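Local coordinates for protein AP-4 complex accessory subunit Tepsin (Equus caballus, PDB 5WF2) that probably associates with the AP-4 adaptor-like complex and may thereby act in vesicular protein trafficking at the trans-Golgi network, this chain being its VHS/ENTH-like domain, at residues A[25-30]-A[59-64]; A[33-38]-A[64-69]; A[73-78]-A[116-121]; A[84-89]-A[123-128]. All blocks are in the same frame, centred on the assembly; numbering follows the deposited sequence. Where two conformers were deposited one is given.

Interaction 1 (A[25-30]-A[59-64])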
loop_
_atom_site.group_PDB
_atom_site.type_symbol
_atom_site.label_atom_id
_atom_site.label_comp_id
_atom_site.label_asym_id
_atom_site.label_seq_id
_atom_site.Cartn_x
_atom_site.Cartn_y
_atom_site.Cartn_z
ATOM N N GLN A 25 9.671 8.613 10.775
ATOM C CA GLN A 25 8.799 9.769 10.614
ATOM C C GLN A 25 8.725 10.219 9.157
ATOM O O GLN A 25 7.678 10.690 8.696
ATOM C CB GLN A 25 9.260 10.920 11.526
ATOM C CG GLN A 25 8.376 12.175 11.365
ATOM C CD GLN A 25 6.871 11.903 11.600
ATOM O OE1 GLN A 25 6.016 12.218 10.735
ATOM N NE2 GLN A 25 6.542 11.327 12.779
ATOM N N GLN A 26 9.816 10.089 8.404
ATOM C CA GLN A 26 9.759 10.461 6.995
ATOM C C GLN A 26 8.839 9.519 6.237
ATOM O O GLN A 26 8.112 9.929 5.319
ATOM C CB GLN A 26 11.153 10.425 6.381
ATOM C CG GLN A 26 12.138 11.454 6.952
ATOM C CD GLN A 26 13.569 11.243 6.433
ATOM O OE1 GLN A 26 14.049 10.116 6.355
ATOM N NE2 GLN A 26 14.254 12.332 6.074
ATOM N N GLU A 27 8.887 8.241 6.595
ATOM C CA GLU A 27 8.006 7.278 5.951
ATOM C C GLU A 27 6.552 7.580 6.281
ATOM O O GLU A 27 5.684 7.516 5.401
ATOM C CB GLU A 27 8.446 5.860 6.354
ATOM C CG GLU A 27 9.786 5.427 5.761
ATOM C CD GLU A 27 11.047 5.914 6.500
ATOM O OE1 GLU A 27 10.949 6.572 7.556
ATOM O OE2 GLU A 27 12.159 5.621 6.014
ATOM N N LEU A 28 6.266 7.964 7.523
ATOM C CA LEU A 28 4.892 8.282 7.887
ATOM C C LEU A 28 4.386 9.493 7.118
ATOM O O LEU A 28 3.272 9.481 6.592
ATOM C CB LEU A 28 4.784 8.510 9.383
ATOM C CG LEU A 28 3.378 8.946 9.828
ATOM C CD1 LEU A 28 2.288 7.920 9.472
ATOM C CD2 LEU A 28 3.355 9.196 11.308
ATOM N N SER A 29 5.191 10.546 7.038
ATOM C CA SER A 29 4.803 11.718 6.256
ATOM C C SER A 29 4.492 11.345 4.823
ATOM O O SER A 29 3.535 11.869 4.239
ATOM C CB SER A 29 5.912 12.763 6.275
ATOM O OG SER A 29 6.273 13.095 7.611
ATOM N N LEU A 30 5.304 10.457 4.227
ATOM C CA LEU A 30 5.068 10.039 2.844
ATOM C C LEU A 30 3.715 9.352 2.707
ATOM O O LEU A 30 2.949 9.631 1.775
ATOM C CB LEU A 30 6.188 9.101 2.361
ATOM C CG LEU A 30 5.995 8.647 0.909
ATOM C CD1 LEU A 30 6.067 9.822 -0.082
ATOM C CD2 LEU A 30 7.006 7.542 0.539
ATOM N N CYS A 59 11.661 1.174 2.397
ATOM C CA CYS A 59 10.481 0.625 1.739
ATOM C C CYS A 59 9.621 -0.245 2.648
ATOM O O CYS A 59 8.396 -0.123 2.649
ATOM C CB CYS A 59 10.900 -0.186 0.511
ATOM S SG CYS A 59 11.116 0.799 -0.989
ATOM N N GLU A 60 10.254 -1.121 3.421
ATOM C CA GLU A 60 9.500 -2.008 4.290
ATOM C C GLU A 60 8.697 -1.216 5.311
ATOM O O GLU A 60 7.523 -1.509 5.561
ATOM C CB GLU A 60 10.440 -3.011 4.975
ATOM C CG GLU A 60 9.698 -3.856 5.934
ATOM C CD GLU A 60 10.493 -5.020 6.483
ATOM O OE1 GLU A 60 11.672 -5.201 6.078
ATOM O OE2 GLU A 60 9.904 -5.720 7.338
ATOM N N ALA A 61 9.293 -0.176 5.892
ATOM C CA ALA A 61 8.559 0.625 6.854
ATOM C C ALA A 61 7.399 1.358 6.191
ATOM O O ALA A 61 6.320 1.463 6.769
ATOM C CB ALA A 61 9.507 1.620 7.534
ATOM N N VAL A 62 7.604 1.875 4.984
ATOM C CA VAL A 62 6.497 2.472 4.214
ATOM C C VAL A 62 5.342 1.484 4.054
ATOM O O VAL A 62 4.160 1.827 4.240
ATOM C CB VAL A 62 7.000 2.943 2.840
ATOM C CG1 VAL A 62 5.802 3.345 1.967
ATOM C CG2 VAL A 62 7.962 4.120 2.971
ATOM N N LEU A 63 5.665 0.254 3.659
ATOM C CA LEU A 63 4.639 -0.760 3.481
ATOM C C LEU A 63 3.943 -1.077 4.806
ATOM O O LEU A 63 2.719 -1.231 4.848
ATOM C CB LEU A 63 5.262 -2.014 2.851
ATOM C CG LEU A 63 4.353 -3.065 2.194
ATOM C CD1 LEU A 63 3.528 -2.422 1.113
ATOM C CD2 LEU A 63 5.157 -4.223 1.589
ATOM N N GLU A 64 4.692 -1.204 5.897
ATOM C CA GLU A 64 4.008 -1.442 7.154
ATOM C C GLU A 64 3.082 -0.281 7.510
ATOM O O GLU A 64 2.002 -0.502 8.075
ATOM C CB GLU A 64 5.019 -1.732 8.263
ATOM C CG GLU A 64 5.752 -3.065 8.117
ATOM C CD GLU A 64 4.909 -4.274 8.476
ATOM O OE1 GLU A 64 3.883 -4.116 9.172
ATOM O OE2 GLU A 64 5.307 -5.384 8.066
#
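Glu27 and Val62 meet in a buried helix-to-helix contact, where the first turns of helix 25-35 lie against the start of helix 59-68. The axes of the two short segments come within 9.1 Å and cross at -49°, so the helices run in broadly similar directions but diverge. The touching surface is small and rests on a few side chains. The tightest backbone approach falls on the same pair, with Glu27 CA and Val62 CA 5.3 Å apart. Val62 meets the aliphatic part of the glutamate: its CG2 methyl sits 3.6 Å from Glu27 CG and 3.8 Å from Glu27 CB, the two side chains crossing at about a right angle. CG of Glu27 is anti to its own carbonyl carbon (chi1 -69°), and the chain then bends at chi2 (82°), which sets CG against Val62 CG2 and turns the carboxylate toward Asn58 N. There Glu27 OE2 accepts a hydrogen bond from Asn58 N, while Asn58 OD1 in turn takes Ala61 N. A carboxylate so close to a helix N-terminus is probably favoured in its ionised form. The glutamate has a second contact in Ala61, whose CB lies 4.2 Å from Glu27 CG. Separately, one turn on, Leu30 CD2 lies 4.3 Å from Val62 CG2. Beyond them Leu30 and Val62 both touch Phe50, so helix 44-56 closes this side of the core. A methyl-on-methylene seam between two crossing helices, completed by a third, is consistent with the all-helical superhelix of the VHS/ENTH-like domain.

Interaction 2 (A[33-38]-A[64-69])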
loop_
_atom_site.group_PDB
_atom_site.type_symbol
_atom_site.label_atom_id
_atom_site.label_comp_id
_atom_site.label_asym_id
_atom_site.label_seq_id
_atom_site.Cartn_x
_atom_site.Cartn_y
_atom_site.Cartn_z
ATOM N N THR A 33 0.883 11.711 2.998
ATOM C CA THR A 33 0.712 12.472 1.764
ATOM C C THR A 33 -0.027 11.657 0.717
ATOM O O THR A 33 -1.013 12.117 0.122
ATOM C CB THR A 33 2.079 12.918 1.220
ATOM O OG1 THR A 33 2.555 14.038 1.967
ATOM C CG2 THR A 33 2.014 13.327 -0.252
ATOM N N VAL A 34 0.443 10.438 0.461
ATOM C CA VAL A 34 -0.093 9.707 -0.675
ATOM C C VAL A 34 -1.539 9.305 -0.447
ATOM O O VAL A 34 -2.297 9.137 -1.418
ATOM C CB VAL A 34 0.800 8.500 -0.990
ATOM C CG1 VAL A 34 0.585 7.403 0.006
ATOM C CG2 VAL A 34 0.521 8.040 -2.387
ATOM N N THR A 35 -1.963 9.148 0.811
ATOM C CA THR A 35 -3.310 8.684 1.103
ATOM C C THR A 35 -4.327 9.806 1.268
ATOM O O THR A 35 -5.516 9.516 1.325
ATOM C CB THR A 35 -3.373 7.804 2.366
ATOM O OG1 THR A 35 -2.914 8.495 3.535
ATOM C CG2 THR A 35 -2.572 6.530 2.181
ATOM N N ARG A 36 -3.914 11.058 1.343
ATOM C CA ARG A 36 -4.900 12.124 1.446
ATOM C C ARG A 36 -5.319 12.546 0.043
ATOM O O ARG A 36 -4.533 12.511 -0.907
ATOM C CB ARG A 36 -4.354 13.310 2.248
ATOM C CG ARG A 36 -3.342 14.214 1.512
ATOM C CD ARG A 36 -3.088 15.533 2.282
ATOM N NE ARG A 36 -2.742 15.297 3.689
ATOM C CZ ARG A 36 -1.513 15.360 4.205
ATOM N NH1 ARG A 36 -0.457 15.663 3.443
ATOM N NH2 ARG A 36 -1.338 15.115 5.504
ATOM N N GLY A 37 -6.565 12.938 -0.089
ATOM C CA GLY A 37 -7.093 13.299 -1.389
ATOM C C GLY A 37 -8.474 12.717 -1.561
ATOM O O GLY A 37 -8.886 11.783 -0.872
ATOM N N SER A 38 -9.205 13.282 -2.509
ATOM C CA SER A 38 -10.608 12.951 -2.686
ATOM C C SER A 38 -10.849 11.903 -3.762
ATOM O O SER A 38 -11.959 11.366 -3.842
ATOM C CB SER A 38 -11.383 14.220 -3.040
ATOM O OG SER A 38 -10.667 14.945 -4.024
ATOM N N GLU A 64 4.692 -1.204 5.897
ATOM C CA GLU A 64 4.008 -1.442 7.154
ATOM C C GLU A 64 3.082 -0.281 7.510
ATOM O O GLU A 64 2.002 -0.502 8.075
ATOM C CB GLU A 64 5.019 -1.732 8.263
ATOM C CG GLU A 64 5.752 -3.065 8.117
ATOM C CD GLU A 64 4.909 -4.274 8.476
ATOM O OE1 GLU A 64 3.883 -4.116 9.172
ATOM O OE2 GLU A 64 5.307 -5.384 8.066
ATOM N N LEU A 65 3.446 0.953 7.154
ATOM C CA LEU A 65 2.582 2.091 7.456
ATOM C C LEU A 65 1.385 2.143 6.521
ATOM O O LEU A 65 0.265 2.491 6.943
ATOM C CB LEU A 65 3.395 3.388 7.405
ATOM C CG LEU A 65 4.397 3.472 8.569
ATOM C CD1 LEU A 65 5.479 4.487 8.337
ATOM C CD2 LEU A 65 3.686 3.783 9.784
ATOM N N LEU A 66 1.566 1.725 5.275
ATOM C CA LEU A 66 0.419 1.601 4.389
ATOM C C LEU A 66 -0.547 0.574 4.923
ATOM O O LEU A 66 -1.754 0.782 4.895
ATOM C CB LEU A 66 0.869 1.218 2.977
ATOM C CG LEU A 66 1.513 2.340 2.159
ATOM C CD1 LEU A 66 2.236 1.728 0.966
ATOM C CD2 LEU A 66 0.468 3.352 1.732
ATOM N N ILE A 67 -0.034 -0.554 5.413
ATOM C CA ILE A 67 -0.917 -1.572 5.967
ATOM C C ILE A 67 -1.703 -1.003 7.137
ATOM O O ILE A 67 -2.893 -1.271 7.279
ATOM C CB ILE A 67 -0.119 -2.829 6.363
ATOM C CG1 ILE A 67 0.452 -3.482 5.096
ATOM C CG2 ILE A 67 -1.039 -3.817 7.124
ATOM C CD1 ILE A 67 1.455 -4.594 5.319
ATOM N N CYS A 68 -1.058 -0.204 7.987
ATOM C CA CYS A 68 -1.782 0.468 9.065
ATOM C C CYS A 68 -2.951 1.277 8.532
ATOM O O CYS A 68 -4.045 1.238 9.103
ATOM C CB CYS A 68 -0.824 1.350 9.870
ATOM S SG CYS A 68 0.318 0.386 10.830
ATOM N N HIS A 69 -2.762 1.999 7.432
ATOM C CA HIS A 69 -3.853 2.779 6.872
ATOM C C HIS A 69 -4.914 1.944 6.167
ATOM O O HIS A 69 -5.871 2.525 5.648
ATOM C CB HIS A 69 -3.311 3.826 5.901
ATOM C CG HIS A 69 -2.653 4.978 6.584
ATOM N ND1 HIS A 69 -1.423 4.883 7.204
ATOM C CD2 HIS A 69 -3.064 6.256 6.756
ATOM C CE1 HIS A 69 -1.106 6.052 7.727
ATOM N NE2 HIS A 69 -2.086 6.903 7.472
#
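Thr35 crosses His69 at about a right angle, its OG1 standing 3.9 Å from CD2 of the imidazole and approaching the ring obliquely. The alpha carbons are much farther apart, Thr35 CA and His69 CA being separated by 8.3 Å, so side chains alone bridge the ends of helices 25-35 and 59-68. With chi1 at 60°, Thr35 OG1 is tucked between its own backbone N and carbonyl carbon, from where it also hydrogen-bonds to Val31 O one turn earlier; the polar end is therefore engaged within its own helix. The other branch, CG2, faces Leu66, at 4.4 Å from Leu66 CD2. Val34 CG1 reaches that same leucine methyl at 4.4 Å, and both contacts are loose. The ring is held at its ND1 edge: His69 ND1 donates to Leu65 O at 2.9 Å, nearly straight at 168°, with the oxygen close to the ring plane. Leu65 O takes a second bond, from His69 N at 3.1 Å, the two donors arriving on opposite faces of the carbonyl plane. A chi1 of -75° brings the imidazole back toward this turn, and the ND1 bond holds its rotation about CB-CG. Without the imidazole, as with an alanine here, Leu65 O would probably lose one of its two donors and Thr35 would face a gap. Helix 75-89 borders the site through Val77 and Ala81, both touching Thr35. The chemistry implies weak van der Waals contact across the helices, while Thr35 OG1 and His69 ND1 each bond to a carbonyl one turn back.

Interaction 3 (A[73-78]-A[116-121])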
loop_
_atom_site.group_PDB
_atom_site.type_symbol
_atom_site.label_atom_id
_atom_site.label_comp_id
_atom_site.label_asym_id
_atom_site.label_seq_id
_atom_site.Cartn_x
_atom_site.Cartn_y
_atom_site.Cartn_z
ATOM N N THR A 73 -9.861 3.397 8.777
ATOM C CA THR A 73 -9.928 4.603 7.973
ATOM C C THR A 73 -11.195 4.572 7.135
ATOM O O THR A 73 -12.059 3.702 7.317
ATOM C CB THR A 73 -8.676 4.739 7.080
ATOM O OG1 THR A 73 -8.615 3.647 6.156
ATOM C CG2 THR A 73 -7.396 4.730 7.904
ATOM N N SER A 74 -11.306 5.526 6.226
ATOM C CA SER A 74 -12.385 5.613 5.266
ATOM C C SER A 74 -12.100 4.785 4.014
ATOM O O SER A 74 -10.984 4.331 3.767
ATOM C CB SER A 74 -12.570 7.061 4.867
ATOM O OG SER A 74 -11.548 7.410 3.942
ATOM N N GLU A 75 -13.124 4.656 3.180
ATOM C CA GLU A 75 -13.000 3.908 1.941
ATOM C C GLU A 75 -11.979 4.548 1.009
ATOM O O GLU A 75 -11.211 3.837 0.344
ATOM C CB GLU A 75 -14.369 3.811 1.266
ATOM C CG GLU A 75 -14.406 2.982 0.026
ATOM C CD GLU A 75 -15.765 2.979 -0.645
ATOM O OE1 GLU A 75 -16.184 4.053 -1.124
ATOM O OE2 GLU A 75 -16.410 1.899 -0.695
ATOM N N CYS A 76 -11.947 5.891 0.938
ATOM C CA CYS A 76 -11.037 6.538 -0.004
ATOM C C CYS A 76 -9.592 6.367 0.441
ATOM O O CYS A 76 -8.706 6.129 -0.386
ATOM C CB CYS A 76 -11.371 8.026 -0.174
ATOM S SG CYS A 76 -10.594 8.759 -1.610
ATOM N N VAL A 77 -9.327 6.459 1.737
ATOM C CA VAL A 77 -7.959 6.271 2.200
ATOM C C VAL A 77 -7.520 4.829 1.951
ATOM O O VAL A 77 -6.382 4.586 1.534
ATOM C CB VAL A 77 -7.829 6.663 3.681
ATOM C CG1 VAL A 77 -6.543 6.135 4.278
ATOM C CG2 VAL A 77 -7.883 8.201 3.842
ATOM N N GLN A 78 -8.416 3.861 2.174
ATOM C CA GLN A 78 -8.082 2.464 1.892
ATOM C C GLN A 78 -7.754 2.274 0.424
ATOM O O GLN A 78 -6.798 1.567 0.081
ATOM C CB GLN A 78 -9.227 1.546 2.281
ATOM C CG GLN A 78 -9.422 1.340 3.778
ATOM C CD GLN A 78 -10.531 0.350 4.053
ATOM O OE1 GLN A 78 -11.614 0.441 3.474
ATOM N NE2 GLN A 78 -10.262 -0.621 4.917
ATOM N N GLY A 116 -17.392 -4.784 -3.283
ATOM C CA GLY A 116 -17.241 -3.351 -3.288
ATOM C C GLY A 116 -15.837 -2.984 -3.749
ATOM O O GLY A 116 -15.008 -3.862 -3.993
ATOM N N PRO A 117 -15.537 -1.688 -3.836
ATOM C CA PRO A 117 -14.250 -1.259 -4.430
ATOM C C PRO A 117 -13.006 -1.763 -3.707
ATOM O O PRO A 117 -12.031 -2.186 -4.359
ATOM C CB PRO A 117 -14.333 0.272 -4.356
ATOM C CG PRO A 117 -15.789 0.595 -4.199
ATOM C CD PRO A 117 -16.386 -0.553 -3.439
ATOM N N VAL A 118 -12.985 -1.662 -2.380
ATOM C CA VAL A 118 -11.806 -2.050 -1.614
ATOM C C VAL A 118 -11.617 -3.555 -1.683
ATOM O O VAL A 118 -10.508 -4.043 -1.909
ATOM C CB VAL A 118 -11.920 -1.551 -0.169
ATOM C CG1 VAL A 118 -10.836 -2.146 0.758
ATOM C CG2 VAL A 118 -11.834 -0.045 -0.139
ATOM N N THR A 119 -12.704 -4.312 -1.537
ATOM C CA THR A 119 -12.623 -5.763 -1.645
ATOM C C THR A 119 -12.098 -6.170 -3.019
ATOM O O THR A 119 -11.216 -7.037 -3.145
ATOM C CB THR A 119 -14.012 -6.391 -1.378
ATOM O OG1 THR A 119 -14.395 -6.173 -0.005
ATOM C CG2 THR A 119 -13.970 -7.887 -1.636
ATOM N N ASN A 120 -12.641 -5.558 -4.071
ATOM C CA ASN A 120 -12.232 -5.898 -5.421
ATOM C C ASN A 120 -10.759 -5.566 -5.636
ATOM O O ASN A 120 -9.995 -6.368 -6.189
ATOM C CB ASN A 120 -13.104 -5.151 -6.441
ATOM C CG ASN A 120 -12.711 -5.464 -7.897
ATOM O OD1 ASN A 120 -12.322 -4.569 -8.671
ATOM N ND2 ASN A 120 -12.812 -6.737 -8.274
ATOM N N LYS A 121 -10.350 -4.383 -5.223
ATOM C CA LYS A 121 -8.983 -3.955 -5.485
ATOM C C LYS A 121 -7.990 -4.788 -4.679
ATOM O O LYS A 121 -6.920 -5.155 -5.188
ATOM C CB LYS A 121 -8.832 -2.465 -5.183
ATOM C CG LYS A 121 -7.460 -1.881 -5.649
ATOM C CD LYS A 121 -7.352 -0.339 -5.501
ATOM C CE LYS A 121 -6.581 0.274 -6.690
ATOM N NZ LYS A 121 -5.389 -0.569 -6.988
#
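Lys121 N reaches Pro117 O at 2.9 Å, one of the shortest polar bonds here, and it closes the helical turn from which Pro117 and Val118 face Glu75 and Gln78. The nearest alpha carbons, those of Gln78 and Val118, are 6.8 Å apart. Val118 is central, and the glutamine side chain crosses it at about a right angle. Its CG2 lies 3.7 Å from Gln78 OE1 and rests 3.9 Å from Gln78 CB, while CG1 lies over the face of the amide, 4.1 Å from Gln78 CD. With CG1 anti to the backbone N (chi1 169°) and CG2 anti to the carbonyl carbon, both branches of the fork are brought to the glutamine. Gln78 NE2 is committed elsewhere, donating to Leu70 O, which helps set the amide with OE1 on the valine side. Glu75 slides past Val118 in the opposite sense, Glu75 CG lying 4.0 Å from Val118 CG2. Its extended chain (chi1 -176°) then carries OE2 to 3.7 Å from Pro117 CD. Reduced to an alanine, Val118 would probably open a gap beneath the Gln78 amide and beside the Glu75 methylenes. At the start of helix 75-89, Ser74 is the N-cap, its OG accepting from Val77 N at 3.3 Å and 171°. Two helix N-termini thus meet at the surface, and the Glu75 carboxylate, close to the start of helix 117-132, would probably be stabilised by that helix end, though the direct contact between the segments is van der Waals.

Interaction 4 (A[84-89]-A[123-128])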
loop_
_atom_site.group_PDB
_atom_site.type_symbol
_atom_site.label_atom_id
_atom_site.label_comp_id
_atom_site.label_asym_id
_atom_site.label_seq_id
_atom_site.Cartn_x
_atom_site.Cartn_y
_atom_site.Cartn_z
ATOM N N ALA A 84 -1.119 2.563 -3.569
ATOM C CA ALA A 84 0.292 2.742 -3.274
ATOM C C ALA A 84 0.984 1.392 -3.134
ATOM O O ALA A 84 2.112 1.236 -3.595
ATOM C CB ALA A 84 0.479 3.571 -2.014
ATOM N N VAL A 85 0.313 0.425 -2.494
ATOM C CA VAL A 85 0.811 -0.955 -2.410
ATOM C C VAL A 85 1.015 -1.533 -3.804
ATOM O O VAL A 85 2.062 -2.099 -4.103
ATOM C CB VAL A 85 -0.151 -1.832 -1.583
ATOM C CG1 VAL A 85 0.251 -3.330 -1.684
ATOM C CG2 VAL A 85 -0.214 -1.405 -0.134
ATOM N N ALA A 86 0.026 -1.380 -4.689
ATOM C CA ALA A 86 0.151 -1.878 -6.057
ATOM C C ALA A 86 1.320 -1.228 -6.777
ATOM O O ALA A 86 2.097 -1.912 -7.450
ATOM C CB ALA A 86 -1.154 -1.652 -6.817
ATOM N N SER A 87 1.456 0.101 -6.664
ATOM C CA SER A 87 2.560 0.802 -7.322
ATOM C C SER A 87 3.894 0.283 -6.850
ATOM O O SER A 87 4.769 -0.017 -7.668
ATOM C CB SER A 87 2.452 2.311 -7.098
ATOM O OG SER A 87 1.337 2.838 -7.821
ATOM N N LEU A 88 4.099 0.206 -5.531
ATOM C CA LEU A 88 5.344 -0.336 -5.015
ATOM C C LEU A 88 5.548 -1.781 -5.455
ATOM O O LEU A 88 6.671 -2.183 -5.764
ATOM C CB LEU A 88 5.347 -0.227 -3.494
ATOM C CG LEU A 88 6.592 -0.585 -2.726
ATOM C CD1 LEU A 88 7.804 0.174 -3.243
ATOM C CD2 LEU A 88 6.305 -0.190 -1.293
ATOM N N GLY A 89 4.478 -2.565 -5.535
ATOM C CA GLY A 89 4.622 -3.942 -5.981
ATOM C C GLY A 89 5.091 -4.058 -7.417
ATOM O O GLY A 89 5.731 -5.039 -7.795
ATOM N N THR A 123 -8.401 -7.839 -3.788
ATOM C CA THR A 123 -8.358 -9.157 -4.395
ATOM C C THR A 123 -7.419 -9.160 -5.603
ATOM O O THR A 123 -6.592 -10.071 -5.748
ATOM C CB THR A 123 -9.763 -9.618 -4.790
ATOM O OG1 THR A 123 -10.605 -9.708 -3.621
ATOM C CG2 THR A 123 -9.708 -10.981 -5.441
ATOM N N LYS A 124 -7.516 -8.133 -6.472
ATOM C CA LYS A 124 -6.686 -8.115 -7.689
ATOM C C LYS A 124 -5.215 -7.993 -7.340
ATOM O O LYS A 124 -4.369 -8.634 -7.965
ATOM C CB LYS A 124 -7.085 -6.961 -8.616
ATOM C CG LYS A 124 -8.541 -6.931 -8.926
ATOM C CD LYS A 124 -8.873 -6.286 -10.280
ATOM C CE LYS A 124 -8.607 -4.818 -10.325
ATOM N NZ LYS A 124 -9.328 -4.194 -11.522
ATOM N N ILE A 125 -4.896 -7.194 -6.319
ATOM C CA ILE A 125 -3.509 -7.053 -5.891
ATOM C C ILE A 125 -2.996 -8.387 -5.360
ATOM O O ILE A 125 -1.873 -8.809 -5.654
ATOM C CB ILE A 125 -3.383 -5.961 -4.821
ATOM C CG1 ILE A 125 -3.698 -4.585 -5.397
ATOM C CG2 ILE A 125 -1.999 -5.955 -4.264
ATOM C CD1 ILE A 125 -3.863 -3.465 -4.411
ATOM N N LEU A 126 -3.784 -9.029 -4.501
ATOM C CA LEU A 126 -3.363 -10.289 -3.908
ATOM C C LEU A 126 -3.162 -11.333 -4.983
ATOM O O LEU A 126 -2.164 -12.061 -4.978
ATOM C CB LEU A 126 -4.411 -10.745 -2.893
ATOM C CG LEU A 126 -4.158 -12.050 -2.143
ATOM C CD1 LEU A 126 -2.825 -12.007 -1.466
ATOM C CD2 LEU A 126 -5.264 -12.266 -1.111
ATOM N N ARG A 127 -4.098 -11.422 -5.940
ATOM C CA ARG A 127 -3.965 -12.421 -7.004
ATOM C C ARG A 127 -2.749 -12.160 -7.882
ATOM O O ARG A 127 -2.094 -13.100 -8.337
ATOM C CB ARG A 127 -5.231 -12.467 -7.862
ATOM C CG ARG A 127 -6.502 -12.951 -7.122
ATOM C CD ARG A 127 -6.556 -14.442 -6.841
ATOM N NE ARG A 127 -6.041 -14.739 -5.511
ATOM C CZ ARG A 127 -6.755 -14.679 -4.391
ATOM N NH1 ARG A 127 -8.041 -14.341 -4.425
ATOM N NH2 ARG A 127 -6.167 -14.957 -3.229
ATOM N N HIS A 128 -2.398 -10.904 -8.081
ATOM C CA HIS A 128 -1.220 -10.551 -8.854
ATOM C C HIS A 128 0.062 -10.983 -8.134
ATOM O O HIS A 128 0.934 -11.630 -8.729
ATOM C CB HIS A 128 -1.234 -9.064 -9.119
ATOM C CG HIS A 128 -0.116 -8.609 -9.997
ATOM N ND1 HIS A 128 -0.142 -8.750 -11.373
ATOM C CD2 HIS A 128 1.105 -8.124 -9.689
ATOM C CE1 HIS A 128 0.991 -8.291 -11.873
ATOM N NE2 HIS A 128 1.771 -7.914 -10.877
#
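Between 84-89 and 123-128 all the touching is apolar, and it gathers on one residue, Ile125. Its CG1 arm serves Ala86: Ala86 CB is 4.1 Å from Ile125 CD1 and likewise about 4.1 Å from Ile125 CG1, so the alanine methyl lies alongside the last two carbons of the chain. The shorter branch serves Val85, with Val85 CG1 at 4.3 Å from Ile125 CG2. This division follows from the torsions, since CG1 is anti to the carbonyl carbon (chi1 -66°) and CG2 anti to the backbone N, while chi2 near 169° stretches CD1 outward. The small alanine lets the backbones come fairly close, Ala86 CA and Ile125 CA being 6.3 Å apart, yet every side-chain distance stays above 4 Å, which marks a light van der Waals contact of modest area. No polar pair is made between the two segments. Within the helices, Gly89 N donates to Val85 O at 2.8 Å and His128 N to Lys124 O at 3.0 Å, keeping the turns that carry Val85 and Ile125 regular. Farther out, Arg127 forms a salt bridge to Glu130 along its own helix, and Gly89 O accepts from Gln96 NE2, a tie to helix 96-111. Among the neighbours, Val85 also touches Leu63 and Leu66 of helix 59-68, whereas Ile125 also rests on Leu107 of helix 96-111. Helix 75-89 therefore stands between helix 59-68 and helix 117-132, and helix 96-111 supplies further cover to the isoleucine, in a domain built of helices and without strands.

All four contacts lie within the VHS/ENTH-like domain and divide into two pairs. Interactions 1 and 2 share helices 25-35 and 59-68, with centres about 10 Å apart and Glu64 in common; interactions 3 and 4 share helices 75-89 and 117-132, with centres about 13 Å apart. Within each pair the segments alternate along the chain, and the first pair closes before the second opens. Interaction 1 lies across the chain's centre from both 3 and 4, about 20 Å and 17 Å away between centres. Leu66 of interaction 2 packs on Ala84 and Val85, Cys59 of interaction 1 on Leu88, and Thr35 O and His69 O touch Val77, so helix 75-89 is the common layer joining the pairs.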